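Local coordinates for protein nucleoside diphosphate kinase (Encephalitozoon cuniculi, PDB 3MPD) that probably transfers the gamma phosphate of ATP to nucleoside diphosphates through a phosphohistidine intermediate, supplying the cell with nucleoside triphosphates other than ATP, at residues K40-P44 with G72-A76. Sequence-based numbering, arbitrary orientation. Where two conformers were deposited one is given.
Sequences KCVIP and GMVLA
Val42 and Val74 face each other as an antiparallel hydrogen-bonded pair: Val74 N donates to Val42 O at 2.8 Å in a nearly straight bond (171° at the hydrogen), and Val42 N returns a longer one to Val74 O at 3.1 Å. Two residues further along the ladder, Lys40 and Ala76 form the next such pair, in which Lys40 N to Ala76 O is the more bent of the two bonds, 133° at the hydrogen. Between these two pairs Cys41 and Leu75 are a non-hydrogen-bonded pair, and the CA of Cys41 directs its hydrogen at Val74 O. Val42 O likewise receives a CA-H contact from Met73.

On the face with Cys41, the Met73 chain, in one of its two modelled conformers, runs extended from the backbone, CG anti to N (chi1 -162°), then bends at the thioether, which places CE 3.7 Å from Cys41 SG. Leu75 CD1 lies 3.9 Å from Cys41 SG. Residues of the second subunit pack on this side, Ala37 against Cys41 and Leu36 against Met73. On the other face, beyond the end of strand 35-42, CG of the Pro44 ring rests against the Val74 methyls, 3.7 Å from Val74 CG1. Val74 also touches Met11 and Pro14, and its side chain lies about 5 Å from that of Lys13, a probable ATP ligand.

The pairing joins strand 35-42, outermost within this chain, to inner strand 74-80 in the four-stranded antiparallel sheet (order 35-42, 74-80, 7-12, 118-120) of the ferredoxin-like fold characteristic of nucleoside diphosphate kinases.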
ATOM      1  N   LYS A  40      -4.724  -4.124   0.072  1.00 30.21           N
ATOM      2  CA  LYS A  40      -6.062  -3.951  -0.465  1.00 30.71           C
ATOM      3  C   LYS A  40      -6.745  -2.801   0.265  1.00 29.49           C
ATOM      4  O   LYS A  40      -6.730  -2.753   1.491  1.00 28.28           O
ATOM      5  CB  LYS A  40      -6.896  -5.257  -0.302  1.00 32.09           C
ATOM      6  CG  LYS A  40      -8.279  -5.204  -0.918  1.00 34.30           C
ATOM      7  CD  LYS A  40      -9.083  -6.497  -0.699  1.00 37.80           C
ATOM      8  CE  LYS A  40     -10.456  -6.352  -1.359  1.00 44.47           C
ATOM      9  NZ  LYS A  40     -11.583  -7.061  -0.647  1.00 47.96           N
ATOM     10  N   CYS A  41      -7.338  -1.890  -0.504  1.00 29.26           N
ATOM     11  CA  CYS A  41      -8.210  -0.849   0.029  1.00 29.53           C
ATOM     12  C   CYS A  41      -9.628  -1.404   0.099  1.00 31.52           C
ATOM     13  O   CYS A  41     -10.153  -1.889  -0.911  1.00 31.75           O
ATOM     14  CB  CYS A  41      -8.202   0.385  -0.875  1.00 29.04           C
ATOM     15  SG  CYS A  41      -6.595   1.255  -0.975  1.00 27.37           S
ATOM     16  N   VAL A  42     -10.246  -1.340   1.283  1.00 32.37           N
ATOM     17  CA  VAL A  42     -11.626  -1.844   1.447  1.00 35.31           C
ATOM     18  C   VAL A  42     -12.449  -0.932   2.338  1.00 35.54           C
ATOM     19  O   VAL A  42     -11.932  -0.420   3.330  1.00 32.86           O
ATOM     20  CB  VAL A  42     -11.690  -3.222   2.164  1.00 36.00           C
ATOM     21  CG1 VAL A  42     -12.975  -3.990   1.734  1.00 39.77           C
ATOM     22  CG2 VAL A  42     -10.459  -4.043   1.902  1.00 37.45           C
ATOM     23  N   ILE A  43     -13.731  -0.783   1.983  1.00 37.40           N
ATOM     24  CA  ILE A  43     -14.746  -0.205   2.840  1.00 39.55           C
ATOM     25  C   ILE A  43     -15.297  -1.419   3.598  1.00 39.47           C
ATOM     26  O   ILE A  43     -15.985  -2.227   3.000  1.00 40.65           O
ATOM     27  CB  ILE A  43     -15.881   0.425   1.991  1.00 42.40           C
ATOM     28  CG1 ILE A  43     -15.300   1.308   0.868  1.00 44.21           C
ATOM     29  CG2 ILE A  43     -16.939   1.145   2.889  1.00 44.60           C
ATOM     30  CD1 ILE A  43     -14.960   0.503  -0.448  1.00 47.21           C
ATOM     31  N   PRO A  44     -14.967  -1.567   4.898  1.00 38.34           N
ATOM     32  CA  PRO A  44     -15.343  -2.793   5.594  1.00 39.12           C
ATOM     33  C   PRO A  44     -16.873  -3.011   5.696  1.00 41.60           C
ATOM     34  O   PRO A  44     -17.626  -2.065   5.924  1.00 41.80           O
ATOM     35  CB  PRO A  44     -14.756  -2.608   6.991  1.00 38.29           C
ATOM     36  CG  PRO A  44     -13.653  -1.591   6.835  1.00 36.18           C
ATOM     37  CD  PRO A  44     -14.155  -0.675   5.749  1.00 37.00           C
ATOM     38  N   GLY A  72     -15.114   4.406   7.073  1.00 31.77           N
ATOM     39  CA  GLY A  72     -14.336   4.701   5.884  1.00 29.78           C
ATOM     40  C   GLY A  72     -13.394   3.601   5.457  1.00 28.25           C
ATOM     41  O   GLY A  72     -13.317   2.542   6.087  1.00 27.94           O
ATOM     42  N   MET A  73     -12.695   3.874   4.357  1.00 27.85           N
ATOM     43  CA  MET A  73     -11.760   2.942   3.746  0.50 26.47           C
ATOM     44  C   MET A  73     -10.644   2.589   4.723  1.00 25.26           C
ATOM     45  O   MET A  73     -10.156   3.469   5.474  1.00 23.22           O
ATOM     46  CB  MET A  73     -11.175   3.599   2.502  0.50 26.95           C
ATOM     47  CG  MET A  73     -10.520   2.672   1.494  0.50 26.19           C
ATOM     48  SD  MET A  73      -9.690   3.711   0.281  0.50 26.63           S
ATOM     49  CE  MET A  73      -8.105   3.974   1.076  0.50 25.36           C
ATOM     50  N   VAL A  74     -10.255   1.310   4.722  1.00 24.78           N
ATOM     51  CA  VAL A  74      -9.099   0.832   5.475  1.00 23.59           C
ATOM     52  C   VAL A  74      -8.077   0.368   4.450  1.00 23.99           C
ATOM     53  O   VAL A  74      -8.452   0.053   3.320  1.00 25.07           O
ATOM     54  CB  VAL A  74      -9.435  -0.359   6.458  1.00 24.34           C
ATOM     55  CG1 VAL A  74     -10.389   0.087   7.572  1.00 22.80           C
ATOM     56  CG2 VAL A  74     -10.013  -1.565   5.734  1.00 25.20           C
ATOM     57  N   LEU A  75      -6.797   0.342   4.835  1.00 22.56           N
ATOM     58  CA  LEU A  75      -5.755  -0.331   4.041  1.00 22.93           C
ATOM     59  C   LEU A  75      -5.320  -1.636   4.707  1.00 23.07           C
ATOM     60  O   LEU A  75      -4.633  -1.627   5.746  1.00 21.73           O
ATOM     61  CB  LEU A  75      -4.549   0.593   3.770  1.00 21.47           C
ATOM     62  CG  LEU A  75      -3.406   0.042   2.888  1.00 21.48           C
ATOM     63  CD1 LEU A  75      -3.911  -0.284   1.471  1.00 19.98           C
ATOM     64  CD2 LEU A  75      -2.236   1.031   2.820  1.00 17.83           C
ATOM     65  N   ALA A  76      -5.738  -2.745   4.112  1.00 23.41           N
ATOM     66  CA  ALA A  76      -5.456  -4.075   4.631  1.00 24.54           C
ATOM     67  C   ALA A  76      -4.194  -4.644   3.978  1.00 24.43           C
ATOM     68  O   ALA A  76      -4.073  -4.624   2.745  1.00 25.98           O
ATOM     69  CB  ALA A  76      -6.639  -4.997   4.373  1.00 25.25           C
TER